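Side-chain contacts in glutathione s-transferase III (Zea mays, PDB 1AW9), which probably conjugates reduced glutathione to hydrophobic electrophiles, among them certain herbicides, as a dimer-forming transferase of the phi class: residues 17-22 against 167-172; 114-119 against 130-135; 119-122 against 126-129; 172-177 against 208-213. One frame throughout, in Å; residues are numbered along the deposited sequence.

Interaction 1 of 4, residues 17-22 against 167-172; sequences VATVLN and NHASYL
T19 faces A169, their CA atoms 7.5 Å apart, and V20 stands across from N167, CA to CA 7.8 Å. Segment 17-22 is a continuous piece of helix 12-23. Residues 169-172 lie in helix 169-176, with L172 N bonded to H168 O. One side of helix 12-23 thus looks onto this part of the other helix.

The direct contacts are sparse. T19 CG2 points at the methyl of A169, 4.3 Å from its CB. V20 CG2 lies 4.4 Å from N167 OD1. The CA-CB bond of N167 leads away from the helix, and its amide comes round toward V20. That oxygen is taken by N71 ND2, so V20 meets a polar atom that already has a donor.

T19 has OG1 on the side of its backbone N (chi1 -68°), where it bonds back to V15 O in its own helix. The same OG1 accepts from a water at 3.1 Å. The water in turn accepts from S170 N at 3.0 Å. It bridges a side chain of one helix and a backbone N-H of the other inside a buried interface. S170 OG bonds to P12 O, and N167 O accepts from R16 NE, both on helix 12-23. F203 of helix 201-209 packs on both T19 and A169.

This is the domain interface of the glutathione transferase fold: the first helix of the thioredoxin-like N-terminal domain rests on the all-helical C-terminal domain.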
loop_
_atom_site.group_PDB
_atom_site.type_symbol
_atom_site.label_atom_id
_atom_site.label_comp_id
_atom_site.label_asym_id
_atom_site.label_seq_id
_atom_site.Cartn_x
_atom_site.Cartn_y
_atom_site.Cartn_z
ATOM N N VAL A 17 -5.269 -30.427 -1.227
ATOM C CA VAL A 17 -5.943 -31.465 -0.431
ATOM C C VAL A 17 -6.115 -32.717 -1.273
ATOM O O VAL A 17 -5.830 -33.803 -0.808
ATOM C CB VAL A 17 -7.303 -31.003 0.128
ATOM C CG1 VAL A 17 -7.927 -32.114 0.957
ATOM C CG2 VAL A 17 -7.106 -29.776 0.994
ATOM N N ALA A 18 -6.557 -32.540 -2.514
ATOM C CA ALA A 18 -6.736 -33.639 -3.447
ATOM C C ALA A 18 -5.391 -34.394 -3.546
ATOM O O ALA A 18 -5.350 -35.629 -3.555
ATOM C CB ALA A 18 -7.156 -33.081 -4.815
ATOM N N THR A 19 -4.290 -33.639 -3.567
ATOM C CA THR A 19 -2.946 -34.196 -3.635
ATOM C C THR A 19 -2.788 -35.250 -2.547
ATOM O O THR A 19 -2.460 -36.397 -2.822
ATOM C CB THR A 19 -1.867 -33.088 -3.446
ATOM O OG1 THR A 19 -1.892 -32.209 -4.569
ATOM C CG2 THR A 19 -0.490 -33.660 -3.356
ATOM N N VAL A 20 -3.049 -34.869 -1.310
ATOM C CA VAL A 20 -2.915 -35.786 -0.212
ATOM C C VAL A 20 -3.962 -36.910 -0.253
ATOM O O VAL A 20 -3.643 -38.044 0.093
ATOM C CB VAL A 20 -2.887 -35.018 1.121
ATOM C CG1 VAL A 20 -3.097 -35.928 2.295
ATOM C CG2 VAL A 20 -1.543 -34.357 1.276
ATOM N N LEU A 21 -5.168 -36.651 -0.753
ATOM C CA LEU A 21 -6.176 -37.719 -0.801
ATOM C C LEU A 21 -5.780 -38.819 -1.801
ATOM O O LEU A 21 -5.963 -40.000 -1.518
ATOM C CB LEU A 21 -7.581 -37.179 -1.101
ATOM C CG LEU A 21 -8.244 -36.191 -0.102
ATOM C CD1 LEU A 21 -9.523 -35.672 -0.672
ATOM C CD2 LEU A 21 -8.514 -36.784 1.240
ATOM N N ASN A 22 -5.197 -38.449 -2.938
ATOM C CA ASN A 22 -4.767 -39.451 -3.902
ATOM C C ASN A 22 -3.573 -40.239 -3.403
ATOM O O ASN A 22 -3.475 -41.426 -3.647
ATOM C CB ASN A 22 -4.433 -38.818 -5.221
ATOM C CG ASN A 22 -5.635 -38.290 -5.877
ATOM O OD1 ASN A 22 -6.663 -38.940 -5.867
ATOM N ND2 ASN A 22 -5.555 -37.077 -6.406
ATOM N N ASN A 167 2.559 -30.933 0.362
ATOM C CA ASN A 167 1.892 -29.651 0.601
ATOM C C ASN A 167 2.358 -28.565 -0.368
ATOM O O ASN A 167 1.667 -27.568 -0.574
ATOM C CB ASN A 167 2.078 -29.208 2.058
ATOM C CG ASN A 167 1.012 -29.798 2.993
ATOM O OD1 ASN A 167 0.044 -30.418 2.543
ATOM N ND2 ASN A 167 1.150 -29.554 4.275
ATOM N N HIS A 168 3.496 -28.805 -1.021
ATOM C CA HIS A 168 4.052 -27.867 -1.975
ATOM C C HIS A 168 3.587 -28.114 -3.363
ATOM O O HIS A 168 3.572 -27.200 -4.158
ATOM C CB HIS A 168 5.557 -27.998 -2.042
ATOM C CG HIS A 168 6.271 -27.393 -0.881
ATOM N ND1 HIS A 168 6.460 -28.056 0.301
ATOM C CD2 HIS A 168 6.891 -26.203 -0.756
ATOM C CE1 HIS A 168 7.176 -27.307 1.108
ATOM N NE2 HIS A 168 7.458 -26.165 0.491
ATOM N N ALA A 169 3.221 -29.346 -3.683
ATOM C CA ALA A 169 2.889 -29.693 -5.054
ATOM C C ALA A 169 1.949 -28.855 -5.917
ATOM O O ALA A 169 2.285 -28.581 -7.082
ATOM C CB ALA A 169 2.530 -31.147 -5.141
ATOM N N SER A 170 0.777 -28.463 -5.393
ATOM C CA SER A 170 -0.175 -27.691 -6.190
ATOM C C SER A 170 0.362 -26.335 -6.553
ATOM O O SER A 170 0.208 -25.906 -7.688
ATOM C CB SER A 170 -1.545 -27.579 -5.537
ATOM O OG SER A 170 -1.508 -26.851 -4.351
ATOM N N TYR A 171 1.026 -25.667 -5.617
ATOM C CA TYR A 171 1.582 -24.371 -5.922
ATOM C C TYR A 171 2.809 -24.424 -6.817
ATOM O O TYR A 171 2.989 -23.523 -7.636
ATOM C CB TYR A 171 1.762 -23.527 -4.676
ATOM C CG TYR A 171 0.502 -22.717 -4.386
ATOM C CD1 TYR A 171 0.284 -21.485 -5.008
ATOM C CD2 TYR A 171 -0.484 -23.189 -3.507
ATOM C CE1 TYR A 171 -0.867 -20.749 -4.765
ATOM C CE2 TYR A 171 -1.653 -22.446 -3.258
ATOM C CZ TYR A 171 -1.824 -21.231 -3.893
ATOM O OH TYR A 171 -2.949 -20.470 -3.639
ATOM N N LEU A 172 3.608 -25.495 -6.748
ATOM C CA LEU A 172 4.757 -25.626 -7.641
ATOM C C LEU A 172 4.199 -25.812 -9.061
ATOM O O LEU A 172 4.706 -25.247 -10.040
ATOM C CB LEU A 172 5.623 -26.827 -7.250
ATOM C CG LEU A 172 6.632 -26.645 -6.116
ATOM C CD1 LEU A 172 7.289 -27.970 -5.903
ATOM C CD2 LEU A 172 7.686 -25.582 -6.423
HETATM O O HOH W 1 -0.073 -30.140 -3.097
#

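Interaction 2 of 4, residues 114-119 against 130-135; sequences VFQLLV and AVVDKH. With CD (cadmium ion), chain D.
The flat carboxamide of Q116 meets a methyl group of V131. V131 CG1 stands obliquely above the amide plane, on the side of Q116 CG and NE2, 4.1 Å from NE2. The amide oxygen OE1 accepts from D128 N in the loop and from R120 NH1 on its own helix. The ring of F115 meets F115 of the second subunit, with planes about 35° apart.

The two helical segments run at 131° to each other, with axes 9.7 Å apart at closest approach. Segment 114-119 contains a wider pi-type turn at 115-119.

Aliphatic carbons do most of the touching. Q116 turns CG to the side of its backbone N (chi1 -65°), and CG meets V131 CG1 at 3.7 Å; the bend at chi2 then turns the amide. The two side chains cross at about a right angle. Q116 CB meets V132 CG2 at 3.9 Å. The same methyl of V132 also touches L117 CD2 at 4.0 Å, again with the side chains crossing. V132 CG2 is therefore shared by two neighbours on helix 92-122. With an alanine in place of Q116, D128 N and R120 NH1 would probably lose their common acceptor, and V131 CG1 much of its cover.

D133 lies on another side of helix 129-152. D133 binds a cadmium ion through OD1 at 2.5 Å and OD2 at 2.6 Å. E137 of the fourth subunit binds the same metal.

The chemistry is divided. Apolar carbons join the two helices, the amide oxygen ties in the connecting loop, and the metal-binding carboxylate faces another subunit.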
loop_
_atom_site.group_PDB
_atom_site.type_symbol
_atom_site.label_atom_id
_atom_site.label_comp_id
_atom_site.label_asym_id
_atom_site.label_seq_id
_atom_site.Cartn_x
_atom_site.Cartn_y
_atom_site.Cartn_z
ATOM N N VAL A 114 0.766 -16.538 -8.298
ATOM C CA VAL A 114 -0.216 -17.313 -9.069
ATOM C C VAL A 114 -1.451 -16.466 -9.274
ATOM O O VAL A 114 -2.030 -16.450 -10.353
ATOM C CB VAL A 114 -0.585 -18.624 -8.346
ATOM C CG1 VAL A 114 -1.846 -19.201 -8.928
ATOM C CG2 VAL A 114 0.585 -19.604 -8.470
ATOM N N PHE A 115 -1.791 -15.682 -8.267
ATOM C CA PHE A 115 -2.935 -14.822 -8.358
ATOM C C PHE A 115 -2.812 -13.691 -9.387
ATOM O O PHE A 115 -3.753 -13.412 -10.129
ATOM C CB PHE A 115 -3.266 -14.205 -7.027
ATOM C CG PHE A 115 -4.287 -13.165 -7.154
ATOM C CD1 PHE A 115 -5.583 -13.516 -7.512
ATOM C CD2 PHE A 115 -3.933 -11.820 -7.098
ATOM C CE1 PHE A 115 -6.516 -12.555 -7.824
ATOM C CE2 PHE A 115 -4.860 -10.847 -7.407
ATOM C CZ PHE A 115 -6.159 -11.216 -7.777
ATOM N N GLN A 116 -1.707 -12.960 -9.350
ATOM C CA GLN A 116 -1.491 -11.868 -10.285
ATOM C C GLN A 116 -1.228 -12.326 -11.731
ATOM O O GLN A 116 -1.679 -11.690 -12.682
ATOM C CB GLN A 116 -0.307 -11.019 -9.823
ATOM C CG GLN A 116 -0.502 -10.314 -8.538
ATOM C CD GLN A 116 -1.501 -9.230 -8.660
ATOM O OE1 GLN A 116 -1.666 -8.645 -9.728
ATOM N NE2 GLN A 116 -2.191 -8.942 -7.587
ATOM N N LEU A 117 -0.478 -13.411 -11.894
ATOM C CA LEU A 117 -0.099 -13.864 -13.224
ATOM C C LEU A 117 -1.051 -14.836 -13.914
ATOM O O LEU A 117 -1.000 -14.957 -15.135
ATOM C CB LEU A 117 1.326 -14.462 -13.189
ATOM C CG LEU A 117 2.448 -13.583 -12.631
ATOM C CD1 LEU A 117 3.693 -14.406 -12.315
ATOM C CD2 LEU A 117 2.756 -12.493 -13.626
ATOM N N LEU A 118 -1.902 -15.526 -13.146
ATOM C CA LEU A 118 -2.858 -16.492 -13.704
ATOM C C LEU A 118 -4.326 -16.136 -13.568
ATOM O O LEU A 118 -5.067 -16.195 -14.547
ATOM C CB LEU A 118 -2.665 -17.859 -13.084
ATOM C CG LEU A 118 -1.479 -18.641 -13.606
ATOM C CD1 LEU A 118 -1.443 -19.972 -12.894
ATOM C CD2 LEU A 118 -1.622 -18.840 -15.100
ATOM N N VAL A 119 -4.741 -15.802 -12.347
ATOM C CA VAL A 119 -6.130 -15.466 -12.044
ATOM C C VAL A 119 -6.620 -14.124 -12.605
ATOM O O VAL A 119 -7.632 -14.067 -13.304
ATOM C CB VAL A 119 -6.347 -15.474 -10.526
ATOM C CG1 VAL A 119 -7.826 -15.159 -10.174
ATOM C CG2 VAL A 119 -5.883 -16.824 -9.941
ATOM N N ALA A 130 4.225 -4.348 -8.988
ATOM C CA ALA A 130 4.806 -4.189 -7.676
ATOM C C ALA A 130 4.665 -5.445 -6.828
ATOM O O ALA A 130 5.539 -5.756 -6.025
ATOM C CB ALA A 130 4.152 -3.035 -6.971
ATOM N N VAL A 131 3.517 -6.106 -6.956
ATOM C CA VAL A 131 3.205 -7.324 -6.211
ATOM C C VAL A 131 4.030 -8.484 -6.740
ATOM O O VAL A 131 4.587 -9.260 -5.975
ATOM C CB VAL A 131 1.734 -7.669 -6.346
ATOM C CG1 VAL A 131 1.451 -9.017 -5.712
ATOM C CG2 VAL A 131 0.871 -6.572 -5.696
ATOM N N VAL A 132 4.131 -8.578 -8.058
ATOM C CA VAL A 132 4.927 -9.629 -8.669
ATOM C C VAL A 132 6.399 -9.477 -8.251
ATOM O O VAL A 132 7.003 -10.449 -7.799
ATOM C CB VAL A 132 4.792 -9.601 -10.200
ATOM C CG1 VAL A 132 5.860 -10.500 -10.870
ATOM C CG2 VAL A 132 3.383 -10.018 -10.602
ATOM N N ASP A 133 6.959 -8.270 -8.371
ATOM C CA ASP A 133 8.340 -8.020 -8.002
ATOM C C ASP A 133 8.639 -8.297 -6.596
ATOM O O ASP A 133 9.675 -8.851 -6.334
ATOM C CB ASP A 133 8.790 -6.584 -8.282
ATOM C CG ASP A 133 9.060 -6.359 -9.745
ATOM O OD1 ASP A 133 8.802 -7.365 -10.451
ATOM O OD2 ASP A 133 9.546 -5.261 -10.204
ATOM N N LYS A 134 7.822 -7.800 -5.682
ATOM C CA LYS A 134 8.043 -8.062 -4.273
ATOM C C LYS A 134 8.075 -9.584 -3.986
ATOM O O LYS A 134 9.008 -10.103 -3.365
ATOM C CB LYS A 134 6.967 -7.393 -3.420
ATOM C CG LYS A 134 7.023 -7.828 -1.975
ATOM C CD LYS A 134 5.949 -7.146 -1.165
ATOM C CE LYS A 134 5.944 -7.657 0.286
ATOM N NZ LYS A 134 5.048 -6.880 1.239
ATOM N N HIS A 135 7.048 -10.294 -4.429
ATOM C CA HIS A 135 6.996 -11.713 -4.172
ATOM C C HIS A 135 7.911 -12.616 -4.937
ATOM O O HIS A 135 8.322 -13.600 -4.385
ATOM C CB HIS A 135 5.600 -12.182 -4.261
ATOM C CG HIS A 135 4.797 -11.628 -3.168
ATOM N ND1 HIS A 135 4.986 -12.023 -1.860
ATOM C CD2 HIS A 135 3.872 -10.648 -3.147
ATOM C CE1 HIS A 135 4.204 -11.312 -1.076
ATOM N NE2 HIS A 135 3.515 -10.470 -1.830
HETATM CD CD CD D . 9.312 -6.257 -12.633
HETATM O O HOH W 2 7.673 -7.167 -12.754
#

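Interaction 3 of 4, residues 119-122 against 126-129; sequences VRPL and APDA
P121 and P127 form the close apolar part of this contact. Their rings cross at about a right angle, and P121 CG lies 4.2 Å from P127 CG. P121 is buried. Its ring nitrogen has no hydrogen to give, and helix 92-122 is kinked there, with P121 N unbonded to the turn before.

The R120 side is more open. Its chain bends at chi3 (65°), and one face of the guanidinium comes over A126 O, which lies 2.9 Å from NH1. The angle is too poor for a hydrogen bond. The contact is a carbonyl against a charged face, with the positive group probably drawn to the oxygen. NH1 finds its bond at Q116 OE1.

D128 is only loosely engaged. Its CB is 4.0 Å from R120 NH1. The charges stay apart, since NH1 and D128 OD2 are separated by 5.1 Å. OD2 instead makes a salt bridge with K134 of the fourth subunit. OD1 caps helix 129-152 from the N-cap position, bonding to V131 N and weakly to A130 N. With a leucine in place of R120, A126 O would probably lose its charged neighbour and Q116 OE1 one of its donors.

The contact closes the turn between the end of helix 92-122 and the start of helix 129-152. The second subunit packs against it, with L35 on P121 and Q53 on A126.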
loop_
_atom_site.group_PDB
_atom_site.type_symbol
_atom_site.label_atom_id
_atom_site.label_comp_id
_atom_site.label_asym_id
_atom_site.label_seq_id
_atom_site.Cartn_x
_atom_site.Cartn_y
_atom_site.Cartn_z
ATOM N N VAL A 119 -4.741 -15.802 -12.347
ATOM C CA VAL A 119 -6.130 -15.466 -12.044
ATOM C C VAL A 119 -6.620 -14.124 -12.605
ATOM O O VAL A 119 -7.632 -14.067 -13.304
ATOM C CB VAL A 119 -6.347 -15.474 -10.526
ATOM C CG1 VAL A 119 -7.826 -15.159 -10.174
ATOM C CG2 VAL A 119 -5.883 -16.824 -9.941
ATOM N N ARG A 120 -5.919 -13.043 -12.275
ATOM C CA ARG A 120 -6.294 -11.717 -12.738
ATOM C C ARG A 120 -6.499 -11.571 -14.222
ATOM O O ARG A 120 -7.461 -10.954 -14.636
ATOM C CB ARG A 120 -5.321 -10.654 -12.246
ATOM C CG ARG A 120 -5.416 -10.485 -10.771
ATOM C CD ARG A 120 -4.820 -9.205 -10.340
ATOM N NE ARG A 120 -5.587 -8.090 -10.865
ATOM C CZ ARG A 120 -5.111 -6.855 -10.976
ATOM N NH1 ARG A 120 -3.863 -6.576 -10.587
ATOM N NH2 ARG A 120 -5.877 -5.900 -11.501
ATOM N N PRO A 121 -5.548 -12.051 -15.038
ATOM C CA PRO A 121 -5.745 -11.916 -16.473
ATOM C C PRO A 121 -7.003 -12.697 -16.893
ATOM O O PRO A 121 -7.723 -12.264 -17.770
ATOM C CB PRO A 121 -4.466 -12.529 -17.042
ATOM C CG PRO A 121 -3.472 -12.289 -15.980
ATOM C CD PRO A 121 -4.228 -12.639 -14.750
ATOM N N LEU A 122 -7.285 -13.829 -16.260
ATOM C CA LEU A 122 -8.491 -14.588 -16.606
ATOM C C LEU A 122 -9.762 -13.792 -16.282
ATOM O O LEU A 122 -10.828 -14.042 -16.828
ATOM C CB LEU A 122 -8.530 -15.916 -15.854
ATOM C CG LEU A 122 -7.583 -17.031 -16.295
ATOM C CD1 LEU A 122 -7.666 -18.196 -15.321
ATOM C CD2 LEU A 122 -7.915 -17.498 -17.706
ATOM N N ALA A 126 -4.798 -6.748 -15.427
ATOM C CA ALA A 126 -3.366 -6.869 -15.668
ATOM C C ALA A 126 -2.621 -7.098 -14.348
ATOM O O ALA A 126 -2.979 -6.539 -13.316
ATOM C CB ALA A 126 -2.836 -5.623 -16.357
ATOM N N PRO A 127 -1.581 -7.947 -14.373
ATOM C CA PRO A 127 -0.783 -8.245 -13.179
ATOM C C PRO A 127 -0.224 -6.953 -12.570
ATOM O O PRO A 127 0.125 -6.022 -13.298
ATOM C CB PRO A 127 0.362 -9.082 -13.742
ATOM C CG PRO A 127 -0.271 -9.784 -14.929
ATOM C CD PRO A 127 -1.081 -8.680 -15.550
ATOM N N ASP A 128 -0.170 -6.887 -11.241
ATOM C CA ASP A 128 0.379 -5.740 -10.554
ATOM C C ASP A 128 1.904 -5.946 -10.468
ATOM O O ASP A 128 2.378 -6.761 -9.693
ATOM C CB ASP A 128 -0.214 -5.635 -9.173
ATOM C CG ASP A 128 0.225 -4.369 -8.448
ATOM O OD1 ASP A 128 1.427 -4.048 -8.427
ATOM O OD2 ASP A 128 -0.636 -3.679 -7.876
ATOM N N ALA A 129 2.671 -5.148 -11.202
ATOM C CA ALA A 129 4.120 -5.270 -11.218
ATOM C C ALA A 129 4.756 -5.190 -9.853
ATOM O O ALA A 129 5.729 -5.863 -9.593
ATOM C CB ALA A 129 4.726 -4.229 -12.115
#

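Interaction 4 of 4, residues 172-177 against 208-213; sequences LLYLSK and AAIPLP
Y174 and I210 reach each other through their first torsions. The Y174 ring leaves on the side of its backbone N (chi1 -77°) and points its hydroxyl end at the chain after helix 201-209. I210 sets CG2 anti to the backbone N, and this methyl meets Y174 OH at 3.7 Å. The two side chains come from opposite directions. The other branch of I210 ends in CD1, which stands obliquely to the tyrosine ring, 4.4 Å from Y174 CE1, and touches L173 CD1 at 4.3 Å. One isoleucine thus fits against two successive residues of helix 169-176.

In this transferase fold, helix 169-176 belongs to the all-helical domain, and the tail that follows helix 201-209 passes beside it. Y174 also packs on P12 and V15 of helix 12-23, so the contact lies near the junction with the thioredoxin-like domain. P12 is probably part of the glutathione site. Y174 OH is held weakly by L10 O, a polar link at the end of an otherwise apolar contact.

Past I210 the chain makes an inverse gamma turn centred on P211, and L212 N bonds to I210 O at 2.7 Å. L212 has its CA-CB bond directed toward the helix, but it is poorly ordered. L10 packs on I210 from the same chain, and K177 packs on A39 of the second subunit.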
loop_
_atom_site.group_PDB
_atom_site.type_symbol
_atom_site.label_atom_id
_atom_site.label_comp_id
_atom_site.label_asym_id
_atom_site.label_seq_id
_atom_site.Cartn_x
_atom_site.Cartn_y
_atom_site.Cartn_z
ATOM N N LEU A 172 3.608 -25.495 -6.748
ATOM C CA LEU A 172 4.757 -25.626 -7.641
ATOM C C LEU A 172 4.199 -25.812 -9.061
ATOM O O LEU A 172 4.706 -25.247 -10.040
ATOM C CB LEU A 172 5.623 -26.827 -7.250
ATOM C CG LEU A 172 6.632 -26.645 -6.116
ATOM C CD1 LEU A 172 7.289 -27.970 -5.903
ATOM C CD2 LEU A 172 7.686 -25.582 -6.423
ATOM N N LEU A 173 3.128 -26.597 -9.151
ATOM C CA LEU A 173 2.439 -26.870 -10.409
ATOM C C LEU A 173 1.972 -25.563 -11.046
ATOM O O LEU A 173 2.301 -25.266 -12.187
ATOM C CB LEU A 173 1.250 -27.815 -10.154
ATOM C CG LEU A 173 0.486 -28.403 -11.336
ATOM C CD1 LEU A 173 -0.534 -27.422 -11.876
ATOM C CD2 LEU A 173 1.455 -28.830 -12.436
ATOM N N TYR A 174 1.220 -24.761 -10.308
ATOM C CA TYR A 174 0.734 -23.493 -10.853
ATOM C C TYR A 174 1.859 -22.514 -11.175
ATOM O O TYR A 174 1.808 -21.851 -12.204
ATOM C CB TYR A 174 -0.308 -22.871 -9.924
ATOM C CG TYR A 174 -1.653 -23.544 -10.049
ATOM C CD1 TYR A 174 -1.836 -24.854 -9.624
ATOM C CD2 TYR A 174 -2.738 -22.881 -10.623
ATOM C CE1 TYR A 174 -3.074 -25.499 -9.766
ATOM C CE2 TYR A 174 -3.977 -23.512 -10.765
ATOM C CZ TYR A 174 -4.142 -24.819 -10.331
ATOM O OH TYR A 174 -5.373 -25.433 -10.408
ATOM N N LEU A 175 2.871 -22.436 -10.309
ATOM C CA LEU A 175 4.023 -21.567 -10.535
ATOM C C LEU A 175 4.661 -21.911 -11.886
ATOM O O LEU A 175 5.098 -21.008 -12.608
ATOM C CB LEU A 175 5.081 -21.803 -9.473
ATOM C CG LEU A 175 5.497 -20.723 -8.480
ATOM C CD1 LEU A 175 6.928 -21.050 -8.069
ATOM C CD2 LEU A 175 5.478 -19.344 -9.113
ATOM N N SER A 176 4.734 -23.211 -12.214
ATOM C CA SER A 176 5.332 -23.653 -13.474
ATOM C C SER A 176 4.609 -23.157 -14.724
ATOM O O SER A 176 5.210 -23.084 -15.784
ATOM C CB SER A 176 5.489 -25.167 -13.526
ATOM O OG SER A 176 4.236 -25.799 -13.655
ATOM N N LYS A 177 3.347 -22.771 -14.590
ATOM C CA LYS A 177 2.575 -22.242 -15.711
ATOM C C LYS A 177 2.661 -20.728 -15.824
ATOM O O LYS A 177 1.973 -20.127 -16.641
ATOM C CB LYS A 177 1.127 -22.663 -15.587
ATOM C CG LYS A 177 1.076 -24.123 -15.688
ATOM C CD LYS A 177 -0.275 -24.688 -15.492
ATOM C CE LYS A 177 -0.180 -26.191 -15.741
ATOM N NZ LYS A 177 0.758 -26.509 -16.890
ATOM N N ALA A 208 -4.381 -34.777 -13.494
ATOM C CA ALA A 208 -5.370 -35.253 -14.452
ATOM C C ALA A 208 -6.779 -34.733 -14.181
ATOM O O ALA A 208 -7.565 -34.529 -15.117
ATOM C CB ALA A 208 -5.380 -36.755 -14.460
ATOM N N ALA A 209 -7.099 -34.542 -12.903
ATOM C CA ALA A 209 -8.414 -34.051 -12.488
ATOM C C ALA A 209 -8.662 -32.527 -12.607
ATOM O O ALA A 209 -9.807 -32.097 -12.580
ATOM C CB ALA A 209 -8.722 -34.535 -11.062
ATOM N N ILE A 210 -7.615 -31.710 -12.731
ATOM C CA ILE A 210 -7.806 -30.263 -12.836
ATOM C C ILE A 210 -8.429 -29.947 -14.192
ATOM O O ILE A 210 -7.840 -30.248 -15.240
ATOM C CB ILE A 210 -6.481 -29.488 -12.715
ATOM C CG1 ILE A 210 -5.739 -29.866 -11.428
ATOM C CG2 ILE A 210 -6.764 -27.993 -12.700
ATOM C CD1 ILE A 210 -4.290 -29.398 -11.407
ATOM N N PRO A 211 -9.615 -29.298 -14.186
ATOM C CA PRO A 211 -10.392 -28.901 -15.372
ATOM C C PRO A 211 -9.736 -27.739 -16.110
ATOM O O PRO A 211 -10.381 -26.703 -16.338
ATOM C CB PRO A 211 -11.726 -28.472 -14.767
ATOM C CG PRO A 211 -11.302 -27.832 -13.523
ATOM C CD PRO A 211 -10.257 -28.783 -12.967
ATOM N N LEU A 212 -8.458 -27.918 -16.467
ATOM C CA LEU A 212 -7.674 -26.886 -17.155
ATOM C C LEU A 212 -8.166 -26.645 -18.579
ATOM O O LEU A 212 -8.316 -27.579 -19.366
ATOM C CB LEU A 212 -6.169 -27.205 -17.130
ATOM C CG LEU A 212 -5.236 -26.529 -16.098
ATOM C CD1 LEU A 212 -5.936 -25.451 -15.290
ATOM C CD2 LEU A 212 -4.620 -27.569 -15.180
ATOM N N PRO A 213 -8.414 -25.381 -18.924
ATOM C CA PRO A 213 -8.898 -25.072 -20.266
ATOM C C PRO A 213 -7.919 -25.428 -21.374
ATOM O O PRO A 213 -6.729 -25.700 -21.136
ATOM C CB PRO A 213 -9.173 -23.572 -20.191
ATOM C CG PRO A 213 -8.110 -23.076 -19.216
ATOM C CD PRO A 213 -8.157 -24.143 -18.148
#

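Interaction 1 is the most central, its centre about 4 Å from the centre of the chain, and joins the two domains. Interaction 4 is also buried and uses the same helix 169-176, sharing L172 with interaction 1. Interactions 2 and 3 lie farther out and share helix 92-122 and V119. Interaction 3 is at the surface, interaction 2 partly buried. The chemistry follows the place: a buried water in interaction 1, apolar contact with a weakly bonded hydroxyl in interaction 4, aliphatic carbons, glutamine's included, in interaction 2, prolines and a charged group in interaction 3. V114 packs on Y171 and Y174, linking interaction 2 to interactions 1 and 4. Interactions 2, 3 and 4 touch the second subunit.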